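Long-range contacts in colicin-B (PDB 1RH1), which forms channels in the cytoplasmic membrane of Escherichia coli and close relatives, depolarising it and dissipating cellular energy: residues 16-21 with 117-122; 22-27 with 285-290; 126-131 with 245-250; 173-178 with 292-297; 258-263 with 298-303. All blocks are in the same frame, centred on the assembly; numbering follows the deposited sequence.

Contact 1: residues 16-21 with 117-122; sequences GDTMVV and PSRPAA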
# COMPACT_ATOMS: atom_id res chain seq x y z
N GLY A 16 5.15 6.60 2.59
CA GLY A 16 5.90 5.68 3.45
C GLY A 16 6.29 4.33 2.84
O GLY A 16 6.76 3.45 3.57
N ASP A 17 6.17 4.22 1.49
CA ASP A 17 6.25 3.02 0.66
C ASP A 17 5.55 1.82 1.31
O ASP A 17 6.07 0.77 1.69
CB ASP A 17 7.74 2.71 0.29
CG ASP A 17 8.74 2.16 1.30
OD1 ASP A 17 9.25 1.06 1.06
OD2 ASP A 17 9.06 2.83 2.29
N THR A 18 4.25 2.15 1.38
CA THR A 18 3.09 1.43 1.91
C THR A 18 3.02 1.41 3.45
O THR A 18 2.29 0.60 4.02
CB THR A 18 3.02 -0.07 1.41
OG1 THR A 18 3.74 -0.21 0.19
CG2 THR A 18 1.55 -0.48 1.20
N MET A 19 3.72 2.29 4.17
CA MET A 19 3.67 2.24 5.62
C MET A 19 2.80 3.29 6.30
O MET A 19 2.80 4.47 5.93
CB MET A 19 5.10 2.33 6.15
CG MET A 19 5.86 1.05 5.92
SD MET A 19 7.63 1.34 6.09
CE MET A 19 7.86 1.01 7.81
N VAL A 20 2.04 2.85 7.31
CA VAL A 20 1.16 3.73 8.09
C VAL A 20 1.95 4.28 9.27
O VAL A 20 2.91 3.64 9.71
CB VAL A 20 -0.11 2.96 8.61
CG1 VAL A 20 -0.66 2.06 7.50
CG2 VAL A 20 0.20 2.05 9.78
N VAL A 21 1.62 5.45 9.82
CA VAL A 21 2.39 5.98 10.95
C VAL A 21 2.00 5.45 12.32
O VAL A 21 0.84 5.26 12.68
CB VAL A 21 2.29 7.51 10.91
CG1 VAL A 21 2.53 8.21 12.23
CG2 VAL A 21 3.44 7.96 10.03
N PRO A 117 4.06 -8.50 -2.71
CA PRO A 117 4.03 -7.59 -3.83
C PRO A 117 3.38 -6.26 -3.52
O PRO A 117 2.30 -6.17 -2.94
CB PRO A 117 3.30 -8.39 -4.88
CG PRO A 117 2.36 -9.24 -4.07
CD PRO A 117 3.34 -9.72 -3.02
N SER A 118 4.15 -5.30 -4.01
CA SER A 118 3.98 -3.85 -3.96
C SER A 118 4.39 -3.29 -2.61
O SER A 118 3.97 -2.20 -2.21
CB SER A 118 2.54 -3.43 -4.26
OG SER A 118 1.74 -3.49 -3.09
N ARG A 119 5.21 -4.09 -1.92
CA ARG A 119 5.67 -3.75 -0.61
C ARG A 119 7.11 -4.17 -0.51
O ARG A 119 7.45 -5.27 -0.96
CB ARG A 119 4.85 -4.47 0.42
CG ARG A 119 3.68 -3.62 0.84
CD ARG A 119 3.00 -4.11 2.12
NE ARG A 119 3.99 -4.29 3.16
CZ ARG A 119 4.34 -3.34 4.02
NH1 ARG A 119 3.80 -2.12 4.03
NH2 ARG A 119 5.34 -3.64 4.82
N PRO A 120 7.96 -3.34 0.12
CA PRO A 120 9.39 -3.52 0.13
C PRO A 120 9.79 -4.83 0.79
O PRO A 120 8.94 -5.52 1.36
CB PRO A 120 9.86 -2.28 0.82
CG PRO A 120 8.84 -2.09 1.88
CD PRO A 120 7.59 -2.33 1.09
N ALA A 121 11.04 -5.26 0.66
CA ALA A 121 11.51 -6.48 1.28
C ALA A 121 12.60 -6.09 2.26
O ALA A 121 13.30 -5.10 2.05
CB ALA A 121 12.08 -7.40 0.23
N ALA A 122 12.79 -6.86 3.33
CA ALA A 122 13.73 -6.46 4.34
C ALA A 122 14.58 -7.58 4.85
O ALA A 122 14.13 -8.71 4.91
CB ALA A 122 12.99 -5.87 5.52
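R119 carries CG anti to its carbonyl carbon (chi1 -91°) and turns at chi3 (52°), which places NE, so that the arginine folds obliquely across T18. D17, the residue before T18, sets its CG between its own backbone N and carbonyl carbon (chi1 73°) and brings OD1 against the ring of P120. The aliphatic part of the arginine meets the threonine first, R119 CG lying 3.5 Å from T18 OG1. Further out, R119 NH1 comes within 3.4 Å of T18 CB. T18 O stands at the guanidinium edge, in its plane, 3.1 Å from R119 NH1. D17, T18 and M19 belong to the TonB box, here folded against the loop that leads into strand 121-128. T18 OG1 lies 3.1 Å from S118 O, at best a weak hydrogen bond, since its proton may go elsewhere. D17 OD1 sits 3.3 Å from P120 CG, an oblique oxygen-to-ring contact, while the other oxygen, OD2, forms a salt bridge with R170. Elsewhere R119 NE pairs with E256, NH2 donates to G258 O, and the guanidinium makes a cation-pi contact with Y259.

Contact 2: residues 22-27 with 285-290; sequences WPSTGR and AVEILD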
# COMPACT_ATOMS: atom_id res chain seq x y z
N TRP A 22 3.04 5.12 13.08
CA TRP A 22 2.83 4.79 14.46
C TRP A 22 3.29 6.08 15.13
O TRP A 22 4.46 6.46 14.97
CB TRP A 22 3.69 3.61 14.89
CG TRP A 22 3.53 3.33 16.37
CD1 TRP A 22 2.36 2.84 16.89
CD2 TRP A 22 4.49 3.52 17.32
NE1 TRP A 22 2.56 2.72 18.17
CE2 TRP A 22 3.81 3.11 18.48
CE3 TRP A 22 5.81 3.96 17.40
CZ2 TRP A 22 4.44 3.13 19.72
CZ3 TRP A 22 6.44 3.99 18.64
CH2 TRP A 22 5.76 3.58 19.78
N PRO A 23 2.40 6.82 15.81
CA PRO A 23 2.72 8.05 16.52
C PRO A 23 3.55 7.57 17.68
O PRO A 23 3.07 6.79 18.50
CB PRO A 23 1.40 8.60 16.91
CG PRO A 23 0.40 7.88 16.03
CD PRO A 23 0.99 6.49 15.99
N SER A 24 4.81 7.99 17.72
CA SER A 24 5.74 7.48 18.72
C SER A 24 5.31 7.67 20.16
O SER A 24 4.48 8.53 20.48
CB SER A 24 7.09 8.14 18.50
OG SER A 24 8.05 7.59 19.39
N THR A 25 5.88 6.81 21.01
CA THR A 25 5.62 6.78 22.45
C THR A 25 5.79 8.15 23.12
O THR A 25 4.99 8.52 23.98
CB THR A 25 6.57 5.66 23.04
OG1 THR A 25 6.04 5.39 24.33
CG2 THR A 25 8.07 6.01 23.11
N GLY A 26 6.79 8.95 22.68
CA GLY A 26 7.00 10.29 23.21
C GLY A 26 8.39 10.85 22.92
O GLY A 26 8.56 11.80 22.15
N ARG A 27 9.34 10.20 23.62
CA ARG A 27 10.79 10.40 23.69
C ARG A 27 11.12 10.50 25.17
O ARG A 27 10.80 11.50 25.83
CB ARG A 27 11.37 11.70 23.06
CG ARG A 27 11.73 11.65 21.57
CD ARG A 27 12.37 12.94 21.05
NE ARG A 27 11.47 14.10 21.09
CZ ARG A 27 10.74 14.49 20.03
NH1 ARG A 27 10.79 13.85 18.86
NH2 ARG A 27 9.91 15.53 20.16
N ALA A 285 18.34 7.83 11.18
CA ALA A 285 18.28 8.14 12.60
C ALA A 285 17.07 7.55 13.30
O ALA A 285 15.96 8.09 13.26
CB ALA A 285 18.26 9.65 12.79
N VAL A 286 17.32 6.45 14.01
CA VAL A 286 16.29 5.67 14.70
C VAL A 286 16.19 5.85 16.20
O VAL A 286 17.17 6.06 16.90
CB VAL A 286 16.55 4.19 14.32
CG1 VAL A 286 15.71 3.18 15.09
CG2 VAL A 286 16.19 4.05 12.86
N GLU A 287 14.98 5.70 16.71
CA GLU A 287 14.65 5.75 18.12
C GLU A 287 14.48 4.36 18.75
O GLU A 287 13.55 3.62 18.41
CB GLU A 287 13.38 6.55 18.23
CG GLU A 287 12.86 6.74 19.63
CD GLU A 287 11.54 7.49 19.62
OE1 GLU A 287 11.45 8.52 20.30
OE2 GLU A 287 10.61 7.06 18.93
N ILE A 288 15.39 3.97 19.67
CA ILE A 288 15.38 2.70 20.40
C ILE A 288 14.10 2.74 21.26
O ILE A 288 14.01 3.58 22.16
CB ILE A 288 16.62 2.52 21.36
CG1 ILE A 288 17.66 3.61 21.16
CG2 ILE A 288 17.30 1.20 21.12
CD1 ILE A 288 17.28 4.99 21.80
N LEU A 289 13.07 1.91 20.97
CA LEU A 289 11.80 1.83 21.69
C LEU A 289 11.91 0.97 22.95
O LEU A 289 12.61 -0.04 22.99
CB LEU A 289 10.73 1.25 20.73
CG LEU A 289 9.65 2.09 20.01
CD1 LEU A 289 10.20 3.16 19.09
CD2 LEU A 289 8.92 1.17 19.08
N ASP A 290 11.22 1.38 24.02
CA ASP A 290 11.22 0.68 25.31
C ASP A 290 10.19 -0.43 25.41
O ASP A 290 9.25 -0.45 24.62
CB ASP A 290 11.00 1.67 26.48
CG ASP A 290 9.80 2.61 26.43
OD1 ASP A 290 9.53 3.21 25.38
OD2 ASP A 290 9.15 2.77 27.47
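W22 reaches toward L289 tip to tip. Its CG lies anti to the backbone N (chi1 176°), and the six-membered end of the indole meets the leucine methyls, W22 CZ3 lying 3.8 Å from L289 CD2 and 3.9 Å from L289 CD1. Helix 291-340 also packs on this ring, through S293 and A300. S24 makes the hydrogen bond of the contact: S24 OG donates to E287 OE2 over 2.7 Å, meeting that oxygen on its syn side and 20° out of the carboxylate plane. E287 stretches out fully to get there, CG anti to the backbone N and the chain extended beyond it. T25 adds a light touch, its CG2 lying 3.9 Å from D290 OD1 as the two side chains pass at a slant. R27 crosses E287 at about a right angle and touches with its aliphatic part, R27 CG lying 3.4 Å from E287 OE1, while the charged end stays apart, NH1 5.6 Å from that oxygen. The opposite charges may still attract at that distance, and R140 makes a weak, long ion pair with the same E287 oxygen. W22, P23 and S24 complete the C-terminal end of the TonB box, and the arrangement is that of an irregular N-terminal segment laid across the loop between strand 281-286 and the long helix 291-340.

Contact 3: residues 126-131 with 245-250; sequences ARLEPA and DGVISE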
# COMPACT_ATOMS: atom_id res chain seq x y z
N ALA A 126 21.18 -5.53 12.43
CA ALA A 126 21.41 -5.37 13.87
C ALA A 126 20.09 -5.48 14.60
O ALA A 126 19.07 -4.99 14.11
CB ALA A 126 21.95 -4.04 14.26
N ARG A 127 20.16 -6.15 15.76
CA ARG A 127 19.06 -6.42 16.69
C ARG A 127 19.18 -5.52 17.91
O ARG A 127 20.25 -5.41 18.49
CB ARG A 127 19.10 -7.87 17.17
CG ARG A 127 17.93 -8.30 18.06
CD ARG A 127 18.00 -9.77 18.44
NE ARG A 127 19.24 -10.05 19.14
CZ ARG A 127 19.33 -10.12 20.47
NH1 ARG A 127 18.26 -9.94 21.25
NH2 ARG A 127 20.53 -10.28 21.06
N LEU A 128 18.07 -4.90 18.30
CA LEU A 128 18.03 -3.97 19.42
C LEU A 128 17.38 -4.38 20.75
O LEU A 128 16.19 -4.75 20.87
CB LEU A 128 17.40 -2.70 18.90
CG LEU A 128 18.24 -1.62 18.26
CD1 LEU A 128 19.19 -2.12 17.19
CD2 LEU A 128 17.27 -0.66 17.68
N GLU A 129 18.20 -4.27 21.80
CA GLU A 129 17.75 -4.49 23.16
C GLU A 129 16.91 -3.30 23.54
O GLU A 129 17.32 -2.18 23.20
CB GLU A 129 18.89 -4.55 24.12
CG GLU A 129 19.80 -5.70 23.75
CD GLU A 129 21.03 -5.86 24.62
OE1 GLU A 129 21.59 -6.95 24.65
OE2 GLU A 129 21.44 -4.89 25.27
N PRO A 130 15.74 -3.46 24.19
CA PRO A 130 14.80 -2.37 24.44
C PRO A 130 15.37 -1.36 25.40
O PRO A 130 16.14 -1.70 26.30
CB PRO A 130 13.58 -3.06 24.96
CG PRO A 130 14.13 -4.29 25.64
CD PRO A 130 15.24 -4.73 24.72
N ALA A 131 15.03 -0.11 25.20
CA ALA A 131 15.49 0.95 26.06
C ALA A 131 14.87 0.81 27.44
O ALA A 131 13.77 0.27 27.58
CB ALA A 131 15.09 2.30 25.51
N ASP A 245 26.32 -0.48 22.90
CA ASP A 245 25.53 -1.16 23.89
C ASP A 245 24.07 -1.04 23.47
O ASP A 245 23.56 0.02 23.08
CB ASP A 245 25.81 -0.54 25.27
CG ASP A 245 27.24 -0.75 25.80
OD1 ASP A 245 27.75 -1.87 25.69
OD2 ASP A 245 27.85 0.19 26.32
N GLY A 246 23.43 -2.22 23.48
CA GLY A 246 22.02 -2.36 23.11
C GLY A 246 21.76 -2.55 21.63
O GLY A 246 20.60 -2.43 21.21
N VAL A 247 22.86 -2.78 20.87
CA VAL A 247 22.86 -2.98 19.42
C VAL A 247 23.70 -4.22 19.15
O VAL A 247 24.93 -4.19 19.03
CB VAL A 247 23.48 -1.77 18.63
CG1 VAL A 247 23.68 -2.08 17.15
CG2 VAL A 247 22.49 -0.62 18.64
N ILE A 248 22.96 -5.31 19.07
CA ILE A 248 23.53 -6.62 18.80
C ILE A 248 23.60 -6.74 17.26
O ILE A 248 22.58 -6.69 16.58
CB ILE A 248 22.60 -7.72 19.40
CG1 ILE A 248 22.09 -7.41 20.81
CG2 ILE A 248 23.42 -9.01 19.40
CD1 ILE A 248 23.12 -7.53 21.91
N SER A 249 24.80 -6.89 16.68
CA SER A 249 24.92 -7.03 15.23
C SER A 249 24.71 -8.45 14.76
O SER A 249 25.57 -9.31 14.96
CB SER A 249 26.30 -6.57 14.73
OG SER A 249 26.16 -5.32 14.07
N GLU A 250 23.54 -8.70 14.16
CA GLU A 250 23.23 -10.05 13.68
C GLU A 250 22.54 -9.97 12.33
O GLU A 250 21.57 -9.22 12.21
CB GLU A 250 22.26 -10.81 14.59
CG GLU A 250 22.53 -10.85 16.09
CD GLU A 250 21.35 -11.39 16.92
OE1 GLU A 250 20.20 -11.31 16.46
OE2 GLU A 250 21.58 -11.89 18.03
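R127 and I248 form an antiparallel hydrogen-bonded pair, with R127 N donating to I248 O at 2.6 Å (165° at the hydrogen) and I248 N to R127 O at 2.8 Å, and L128 with V247 follows as the non-hydrogen-bonded pair. Past these, E129 N still bonds to G246 O, coming from above the carbonyl plane. On one face the side chains of R127 and I248 lie side by side and point the same way, with R127 NH2 3.3 Å from I248 CG1. The arginine puts CG anti to its backbone N (chi1 -175°) and bends at chi3, which turns NE to face both carboxylate oxygens of E250. The salt bridge measures 3.1 Å from R127 NE to E250 OE1, with a weak hydrogen bond from NE to OE2. E250 OE1 lies at the guanidinium edge, near its plane, and the guanidinium and carboxylate planes are 29° apart. E129 crosses I248 at about a right angle, its OE1 3.2 Å from I248 CD1. On the other face L128 CD1 touches V247 CG2 at 3.9 Å, and L141 of strand 139-146 packs on both residues. The faces thus differ: aliphatic packing turns toward the neighbouring sheet, while the arginine-glutamate pair, in partly exposed residues, is probably screened by solvent and supplements the backbone pairing that joins short strand 247-248 to 121-128 in the antiparallel sheet.

Contact 4: residues 173-178 with 292-297; sequences DLMQNG and NSLSQR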
# COMPACT_ATOMS: atom_id res chain seq x y z
N ASP A 173 13.99 0.60 10.39
CA ASP A 173 13.90 -0.47 11.37
C ASP A 173 12.74 -1.40 11.12
O ASP A 173 11.86 -1.12 10.31
CB ASP A 173 13.86 0.15 12.79
CG ASP A 173 12.60 0.76 13.37
OD1 ASP A 173 11.79 1.35 12.66
OD2 ASP A 173 12.44 0.67 14.58
N LEU A 174 12.80 -2.56 11.77
CA LEU A 174 11.88 -3.67 11.56
C LEU A 174 11.35 -4.19 12.87
O LEU A 174 12.07 -4.80 13.67
CB LEU A 174 12.57 -4.86 10.88
CG LEU A 174 12.18 -5.34 9.55
CD1 LEU A 174 12.48 -6.79 9.54
CD2 LEU A 174 10.74 -5.08 9.24
N MET A 175 10.06 -4.01 13.04
CA MET A 175 9.43 -4.57 14.21
C MET A 175 9.18 -6.04 13.94
O MET A 175 8.30 -6.40 13.16
CB MET A 175 8.15 -3.81 14.45
CG MET A 175 7.87 -3.43 15.90
SD MET A 175 9.17 -2.47 16.66
CE MET A 175 9.26 -3.80 17.78
N GLN A 176 9.99 -6.94 14.51
CA GLN A 176 9.79 -8.36 14.30
C GLN A 176 9.63 -9.16 15.58
O GLN A 176 10.61 -9.55 16.22
CB GLN A 176 10.93 -8.94 13.54
CG GLN A 176 10.89 -8.47 12.13
CD GLN A 176 10.98 -9.61 11.13
OE1 GLN A 176 10.06 -9.81 10.33
NE2 GLN A 176 12.08 -10.38 11.17
N ASN A 177 8.35 -9.42 15.87
CA ASN A 177 7.83 -10.15 17.03
C ASN A 177 7.99 -9.43 18.35
O ASN A 177 8.45 -9.97 19.36
CB ASN A 177 8.48 -11.55 17.17
CG ASN A 177 7.85 -12.54 16.20
OD1 ASN A 177 6.63 -12.75 16.19
ND2 ASN A 177 8.65 -13.15 15.33
N GLY A 178 7.58 -8.16 18.30
CA GLY A 178 7.63 -7.33 19.47
C GLY A 178 9.03 -6.87 19.80
O GLY A 178 9.14 -5.99 20.64
N ASN A 292 7.27 -1.38 26.74
CA ASN A 292 5.84 -1.30 26.55
C ASN A 292 5.48 -0.57 25.28
O ASN A 292 4.37 -0.70 24.76
CB ASN A 292 5.18 -0.65 27.79
CG ASN A 292 5.02 -1.69 28.94
OD1 ASN A 292 5.27 -1.41 30.12
ND2 ASN A 292 4.61 -2.93 28.61
N SER A 293 6.44 0.16 24.73
CA SER A 293 6.26 0.82 23.46
C SER A 293 6.38 -0.20 22.32
O SER A 293 5.69 -0.12 21.31
CB SER A 293 7.29 1.90 23.40
OG SER A 293 6.90 2.80 22.39
N LEU A 294 7.22 -1.23 22.50
CA LEU A 294 7.37 -2.37 21.59
C LEU A 294 6.06 -3.12 21.38
O LEU A 294 5.62 -3.26 20.24
CB LEU A 294 8.41 -3.31 22.15
CG LEU A 294 9.78 -2.69 22.23
CD1 LEU A 294 10.69 -3.47 23.08
CD2 LEU A 294 10.32 -2.62 20.85
N SER A 295 5.42 -3.58 22.47
CA SER A 295 4.08 -4.17 22.43
C SER A 295 3.05 -3.26 21.76
O SER A 295 2.20 -3.73 20.99
CB SER A 295 3.62 -4.45 23.84
OG SER A 295 4.60 -5.23 24.50
N GLN A 296 3.12 -1.94 22.04
CA GLN A 296 2.24 -0.96 21.42
C GLN A 296 2.35 -0.99 19.91
O GLN A 296 1.34 -1.00 19.21
CB GLN A 296 2.57 0.47 21.78
CG GLN A 296 1.98 1.13 23.01
CD GLN A 296 2.03 2.64 22.83
OE1 GLN A 296 2.77 3.36 23.50
NE2 GLN A 296 1.24 3.16 21.88
N ARG A 297 3.63 -0.98 19.47
CA ARG A 297 3.97 -0.98 18.06
C ARG A 297 3.74 -2.33 17.42
O ARG A 297 3.39 -2.37 16.24
CB ARG A 297 5.44 -0.60 17.83
CG ARG A 297 5.72 -0.39 16.34
CD ARG A 297 7.09 0.19 16.10
NE ARG A 297 7.33 0.45 14.69
CZ ARG A 297 8.50 0.91 14.25
NH1 ARG A 297 9.53 1.16 15.07
NH2 ARG A 297 8.64 1.15 12.96
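The R297 guanidinium and the D173 carboxylate meet tip to tip with their planes turned 48° from each other, and the sulfur of M175 approaches the guanidinium obliquely. R297 grips D173 end-on with two nitrogens: NH1 reaches D173 OD2 at 3.0 Å, and NH2 reaches D173 OD1 at 3.2 Å. Both oxygens are met on their syn side, though out of the carboxylate plane, and NH1 adds a weak bond to OD1. The arginine sets CG anti to its backbone N (chi1 -171°), and the chain then runs extended to NE, reaching from helix 291-340 to strand 169-176; the axes of the two short segments are 84° apart. M175 passes obliquely over the aliphatic part of this arm, its SD 3.4 Å from R297 CD. Bent at chi2 and chi3, the methionine then turns its methyl to the leucine one helical turn earlier, with M175 CE 3.5 Å from L294 CD2, the side chains crossing at about a right angle. G178, in the turn of the hairpin between strands 169-176 and 179-186, sets its O 3.2 Å from L294 CB. R297 NH2 also donates to T260 O, its strongest polar partner. A buried, two-pronged ion pair is consistent with both groups staying charged, and M175, alongside the arginine chain, probably helps to keep water from the arginine end.

Contact 5: residues 258-263 with 298-303; sequences GYTMSS and QEAENN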
# COMPACT_ATOMS: atom_id res chain seq x y z
N GLY A 258 8.21 -3.79 7.51
CA GLY A 258 7.21 -3.33 8.44
C GLY A 258 6.08 -2.55 7.80
O GLY A 258 6.15 -2.08 6.67
N TYR A 259 5.00 -2.41 8.55
CA TYR A 259 3.85 -1.64 8.14
C TYR A 259 3.70 -0.29 8.85
O TYR A 259 2.92 0.54 8.38
CB TYR A 259 2.60 -2.45 8.38
CG TYR A 259 2.45 -3.62 7.44
CD1 TYR A 259 1.52 -3.51 6.40
CD2 TYR A 259 3.17 -4.80 7.64
CE1 TYR A 259 1.29 -4.59 5.56
CE2 TYR A 259 2.95 -5.89 6.80
CZ TYR A 259 2.00 -5.77 5.77
OH TYR A 259 1.70 -6.87 5.00
N THR A 260 4.40 -0.02 9.96
CA THR A 260 4.32 1.29 10.62
C THR A 260 5.64 2.04 10.74
O THR A 260 6.65 1.44 11.09
CB THR A 260 3.74 1.19 12.07
OG1 THR A 260 4.51 0.18 12.69
CG2 THR A 260 2.29 0.83 12.19
N MET A 261 5.70 3.35 10.42
CA MET A 261 6.91 4.12 10.68
C MET A 261 6.70 4.94 11.93
O MET A 261 5.72 5.68 12.02
CB MET A 261 7.27 5.07 9.52
CG MET A 261 6.20 5.52 8.52
SD MET A 261 6.85 6.37 7.04
CE MET A 261 7.76 5.03 6.30
N SER A 262 7.60 4.77 12.92
CA SER A 262 7.63 5.50 14.19
C SER A 262 7.72 7.00 13.88
O SER A 262 8.48 7.37 12.98
CB SER A 262 8.84 5.03 15.00
OG SER A 262 9.16 5.78 16.17
N SER A 263 6.98 7.89 14.56
CA SER A 263 6.99 9.29 14.14
C SER A 263 8.32 10.01 14.29
O SER A 263 8.57 11.01 13.62
CB SER A 263 5.93 10.08 14.91
OG SER A 263 6.38 10.45 16.21
N GLN A 298 3.89 -3.44 18.16
CA GLN A 298 3.63 -4.73 17.57
C GLN A 298 2.16 -4.95 17.28
O GLN A 298 1.85 -5.64 16.32
CB GLN A 298 4.11 -5.84 18.46
CG GLN A 298 4.22 -7.13 17.65
CD GLN A 298 5.03 -6.97 16.37
OE1 GLN A 298 6.26 -7.04 16.35
NE2 GLN A 298 4.32 -6.75 15.27
N GLU A 299 1.23 -4.36 18.05
CA GLU A 299 -0.18 -4.50 17.74
C GLU A 299 -0.56 -3.55 16.63
O GLU A 299 -1.39 -3.88 15.80
CB GLU A 299 -1.05 -4.23 18.97
CG GLU A 299 -0.75 -5.20 20.13
CD GLU A 299 -0.49 -6.70 19.79
OE1 GLU A 299 -1.30 -7.33 19.08
OE2 GLU A 299 0.54 -7.22 20.26
N ALA A 300 0.11 -2.39 16.59
CA ALA A 300 -0.07 -1.42 15.52
C ALA A 300 0.32 -2.06 14.18
O ALA A 300 -0.32 -1.85 13.15
CB ALA A 300 0.81 -0.21 15.78
N GLU A 301 1.37 -2.89 14.28
CA GLU A 301 1.89 -3.69 13.20
C GLU A 301 0.95 -4.77 12.74
O GLU A 301 0.56 -4.80 11.57
CB GLU A 301 3.17 -4.37 13.58
CG GLU A 301 4.38 -3.50 13.44
CD GLU A 301 4.79 -3.18 12.01
OE1 GLU A 301 5.84 -2.55 11.86
OE2 GLU A 301 4.10 -3.56 11.06
N ASN A 302 0.61 -5.62 13.72
CA ASN A 302 -0.29 -6.74 13.55
C ASN A 302 -1.59 -6.25 12.98
O ASN A 302 -2.10 -6.87 12.06
CB ASN A 302 -0.56 -7.40 14.87
CG ASN A 302 0.58 -8.26 15.39
OD1 ASN A 302 1.65 -8.39 14.77
ND2 ASN A 302 0.38 -8.87 16.56
N ASN A 303 -2.11 -5.12 13.46
CA ASN A 303 -3.34 -4.58 12.91
C ASN A 303 -3.19 -4.01 11.52
O ASN A 303 -4.09 -4.25 10.72
CB ASN A 303 -3.88 -3.48 13.79
CG ASN A 303 -4.55 -3.94 15.08
OD1 ASN A 303 -4.94 -3.07 15.84
ND2 ASN A 303 -4.72 -5.24 15.39
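Helix 291-340, the long helix that runs out toward the pore-forming part of the chain, meets the start of strand 260-262 through E301, whose carboxylate faces Y259 and T260. The glutamate bends at chi2 (-70°), which places CD and turns its end toward the strand. Y259 N donates to E301 OE2 at 2.9 Å, 154° at the hydrogen, using the syn lone pair of that oxygen. The same N-H makes a weaker bond to the other oxygen, Y259 N to E301 OE1 at 3.4 Å. E301 OE1 gathers two more weak bonds, from T260 N at 3.5 Å and from T260 OG1 at 3.1 Å. A single carboxylate thus takes one good bond from Y259 N and weaker ones from T260 N and OG1, all in buried residues. E301 OE2 also lies near the plane of the Y259 ring, at its edge, with the ring and carboxylate planes 84° apart. Beside this polar patch T260 CG2 rests 4.0 Å from A300 CB. Strand 20-22 runs parallel to 260-262 and sends W22 against T260, M175 of strand 169-176 touches E301, and Y259 packs on A304 and K305 one turn further along the helix.

In the fold
From the N terminus, contact 1 closes the first loop, bringing 16-21 to the start of strand 121-128. Contact 2, opening at the next residue, closes a far longer loop at 285-290, so the two cross. Within that long loop contact 3 is nested, adding strand 247-248 to the sheet of 121-128. Contact 4 crosses contacts 2 and 3, since it starts inside both loops and ends on helix 291-340; contact 5 crosses 2 and 4 onto the same helix. Strands 20-22 and 260-262 pair between contacts 1, 2 and 5. Together they tie the TonB box, the antiparallel sheet, the end of strand 281-286 of the mixed sheet and the base of the long helix into one body.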